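Local structure of predicted DNA-binding transcriptional regulator (Aliivibrio fischeri ES114, 7DWN) at the interface of chains A and B. The protein binds DNA as a tetrameric LysR-type regulator and activates transcription. Residues are numbered along the deposited sequence; one frame, centred on the assembly and turned at random. Chains: chain A/B, Predicted DNA-binding transcriptional regulator.

The interface of chains A and B. Residues chain A 193, 217-220; chain B 89-90, 123-124.
B:Leu90, just past the end of helix 61-89, spreads its two methyls against strand 215-221 of the other subunit. Its CD2 packs on CB of the A:Pro217 ring at 3.7 Å, while CD1 meets CB of A:Ser220 three residues further along the strand, so the forked side chain touches both positions. On one flank the aliphatic part of B:Gln89 continues this surface, crossing the proline at about a right angle; its amide NE2 only skirts the indole of A:Trp193, 4.1 Å from CZ3. On the other flank B:Ile123 lays CG2, anti to its backbone N, against the A:Ile218 carbonyl, and its CD1 points towards the backbone of A:Pro217. The phenyl of A:Phe219, swung anti to its own backbone N (chi1 176°), brings CD1 and CE1 alongside CB of B:Leu124, each at 3.7 Å. Outward from this apolar core the backbones pair as a parallel bridge between A:Phe219 and B:Leu124. The amide N of A:Ser220 donates to the carbonyl O of B:Leu124 at 2.9 Å, nearly straight at the hydrogen (172°). A water at the edge of the phenyl, in its plane, lies 2.8 Å from the amide N of B:Leu124, in hydrogen-bonding contact; its link to the A:Ile218 carbonyl is unusually short, and so doubtful. Repeated about the two-fold axis, this patch exemplifies edge-to-edge strand pairing between LysR-type effector-binding domains and ties the linker helix end of one subunit to its partner within the tetramer.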
ATOM      1  N   TRP A 193      26.725 -21.052 -24.604  1.00 54.05           N
ATOM      2  CA  TRP A 193      26.550 -21.094 -23.163  1.00 55.02           C
ATOM      3  C   TRP A 193      25.089 -20.817 -22.839  1.00 47.68           C
ATOM      4  O   TRP A 193      24.540 -19.785 -23.247  1.00 43.74           O
ATOM      5  CB  TRP A 193      27.474 -20.075 -22.495  1.00 46.78           C
ATOM      6  CG  TRP A 193      27.357 -19.984 -21.015  1.00 42.04           C
ATOM      7  CD1 TRP A 193      26.997 -20.974 -20.151  1.00 41.48           C
ATOM      8  CD2 TRP A 193      27.598 -18.821 -20.219  1.00 43.86           C
ATOM      9  NE1 TRP A 193      27.002 -20.498 -18.861  1.00 43.56           N
ATOM     10  CE2 TRP A 193      27.366 -19.177 -18.878  1.00 40.08           C
ATOM     11  CE3 TRP A 193      27.988 -17.512 -20.512  1.00 43.78           C
ATOM     12  CZ2 TRP A 193      27.513 -18.271 -17.832  1.00 44.85           C
ATOM     13  CZ3 TRP A 193      28.132 -16.615 -19.475  1.00 42.60           C
ATOM     14  CH2 TRP A 193      27.895 -16.996 -18.150  1.00 44.28           C
ATOM     15  N   PRO A 217      27.192 -16.396 -24.462  1.00 46.64           N
ATOM     16  CA  PRO A 217      25.819 -16.671 -24.009  1.00 50.11           C
ATOM     17  C   PRO A 217      24.851 -16.653 -25.181  1.00 46.21           C
ATOM     18  O   PRO A 217      24.762 -15.663 -25.910  1.00 42.15           O
ATOM     19  CB  PRO A 217      25.533 -15.526 -23.024  1.00 52.72           C
ATOM     20  CG  PRO A 217      26.862 -14.864 -22.771  1.00 46.68           C
ATOM     21  CD  PRO A 217      27.668 -15.082 -24.005  1.00 42.81           C
ATOM     22  N   ILE A 218      24.120 -17.751 -25.363  1.00 43.37           N
ATOM     23  CA  ILE A 218      23.124 -17.829 -26.425  1.00 45.10           C
ATOM     24  C   ILE A 218      21.712 -17.984 -25.892  1.00 43.61           C
ATOM     25  O   ILE A 218      20.761 -17.979 -26.681  1.00 40.66           O
ATOM     26  CB  ILE A 218      23.440 -18.965 -27.419  1.00 46.92           C
ATOM     27  CG1 ILE A 218      23.232 -20.325 -26.751  1.00 47.08           C
ATOM     28  CG2 ILE A 218      24.856 -18.817 -27.958  1.00 39.52           C
ATOM     29  CD1 ILE A 218      23.181 -21.474 -27.724  1.00 40.64           C
ATOM     30  N   PHE A 219      21.542 -18.110 -24.579  1.00 39.98           N
ATOM     31  CA  PHE A 219      20.241 -18.372 -23.984  1.00 30.91           C
ATOM     32  C   PHE A 219      20.356 -18.184 -22.482  1.00 35.31           C
ATOM     33  O   PHE A 219      21.332 -18.627 -21.873  1.00 40.70           O
ATOM     34  CB  PHE A 219      19.765 -19.794 -24.313  1.00 31.91           C
ATOM     35  CG  PHE A 219      18.466 -20.168 -23.663  1.00 41.99           C
ATOM     36  CD1 PHE A 219      17.261 -19.903 -24.292  1.00 39.60           C
ATOM     37  CD2 PHE A 219      18.450 -20.800 -22.431  1.00 38.53           C
ATOM     38  CE1 PHE A 219      16.063 -20.252 -23.701  1.00 41.91           C
ATOM     39  CE2 PHE A 219      17.257 -21.151 -21.834  1.00 37.81           C
ATOM     40  CZ  PHE A 219      16.061 -20.875 -22.470  1.00 40.14           C
ATOM     41  N   SER A 220      19.359 -17.528 -21.893  1.00 34.00           N
ATOM     42  CA  SER A 220      19.312 -17.314 -20.456  1.00 36.87           C
ATOM     43  C   SER A 220      17.964 -17.769 -19.919  1.00 36.69           C
ATOM     44  O   SER A 220      16.938 -17.621 -20.588  1.00 36.01           O
ATOM     45  CB  SER A 220      19.548 -15.844 -20.093  1.00 39.40           C
ATOM     46  OG  SER A 220      19.644 -15.681 -18.689  1.00 27.41           O
TER
ATOM     47  N   GLN B  89      24.800  -8.393 -21.117  1.00 67.04           N
ATOM     48  CA  GLN B  89      25.685  -9.488 -21.493  1.00 64.71           C
ATOM     49  C   GLN B  89      25.120 -10.259 -22.679  1.00 57.12           C
ATOM     50  O   GLN B  89      25.865 -10.691 -23.565  1.00 49.09           O
ATOM     51  CB  GLN B  89      25.902 -10.411 -20.295  1.00 70.02           C
ATOM     52  CG  GLN B  89      27.004 -11.432 -20.478  1.00 72.43           C
ATOM     53  CD  GLN B  89      27.240 -12.246 -19.222  1.00 76.09           C
ATOM     54  OE1 GLN B  89      28.299 -12.156 -18.603  1.00 85.98           O
ATOM     55  NE2 GLN B  89      26.250 -13.043 -18.837  1.00 65.37           N
ATOM     56  N   LEU B  90      23.804 -10.435 -22.710  1.00 54.09           N
ATOM     57  CA  LEU B  90      23.128 -10.917 -23.902  1.00 59.35           C
ATOM     58  C   LEU B  90      23.024  -9.786 -24.919  1.00 70.76           C
ATOM     59  O   LEU B  90      22.867  -8.615 -24.563  1.00 82.93           O
ATOM     60  CB  LEU B  90      21.740 -11.448 -23.550  1.00 57.06           C
ATOM     61  CG  LEU B  90      21.710 -12.473 -22.411  1.00 54.58           C
ATOM     62  CD1 LEU B  90      20.292 -12.686 -21.905  1.00 41.49           C
ATOM     63  CD2 LEU B  90      22.322 -13.790 -22.859  1.00 53.68           C
ATOM     64  N   ILE B 123      18.000 -14.225 -29.101  1.00 32.97           N
ATOM     65  CA  ILE B 123      18.558 -14.858 -27.913  1.00 34.06           C
ATOM     66  C   ILE B 123      17.486 -14.775 -26.835  1.00 35.57           C
ATOM     67  O   ILE B 123      17.113 -13.679 -26.397  1.00 42.15           O
ATOM     68  CB  ILE B 123      19.864 -14.188 -27.458  1.00 35.35           C
ATOM     69  CG1 ILE B 123      20.957 -14.376 -28.515  1.00 45.77           C
ATOM     70  CG2 ILE B 123      20.309 -14.744 -26.115  1.00 35.47           C
ATOM     71  CD1 ILE B 123      22.289 -13.771 -28.123  1.00 48.52           C
ATOM     72  N   LEU B 124      16.975 -15.924 -26.414  1.00 36.78           N
ATOM     73  CA  LEU B 124      15.853 -15.949 -25.486  1.00 32.53           C
ATOM     74  C   LEU B 124      16.322 -15.753 -24.050  1.00 34.11           C
ATOM     75  O   LEU B 124      17.351 -16.293 -23.636  1.00 34.29           O
ATOM     76  CB  LEU B 124      15.095 -17.269 -25.608  1.00 30.02           C
ATOM     77  CG  LEU B 124      14.400 -17.517 -26.946  1.00 21.91           C
ATOM     78  CD1 LEU B 124      13.815 -18.919 -26.990  1.00 24.72           C
ATOM     79  CD2 LEU B 124      13.322 -16.474 -27.180  1.00 27.00           C
TER
HETATM   80  O   HOH W   1      18.403 -18.281 -27.029  1.00 29.97           O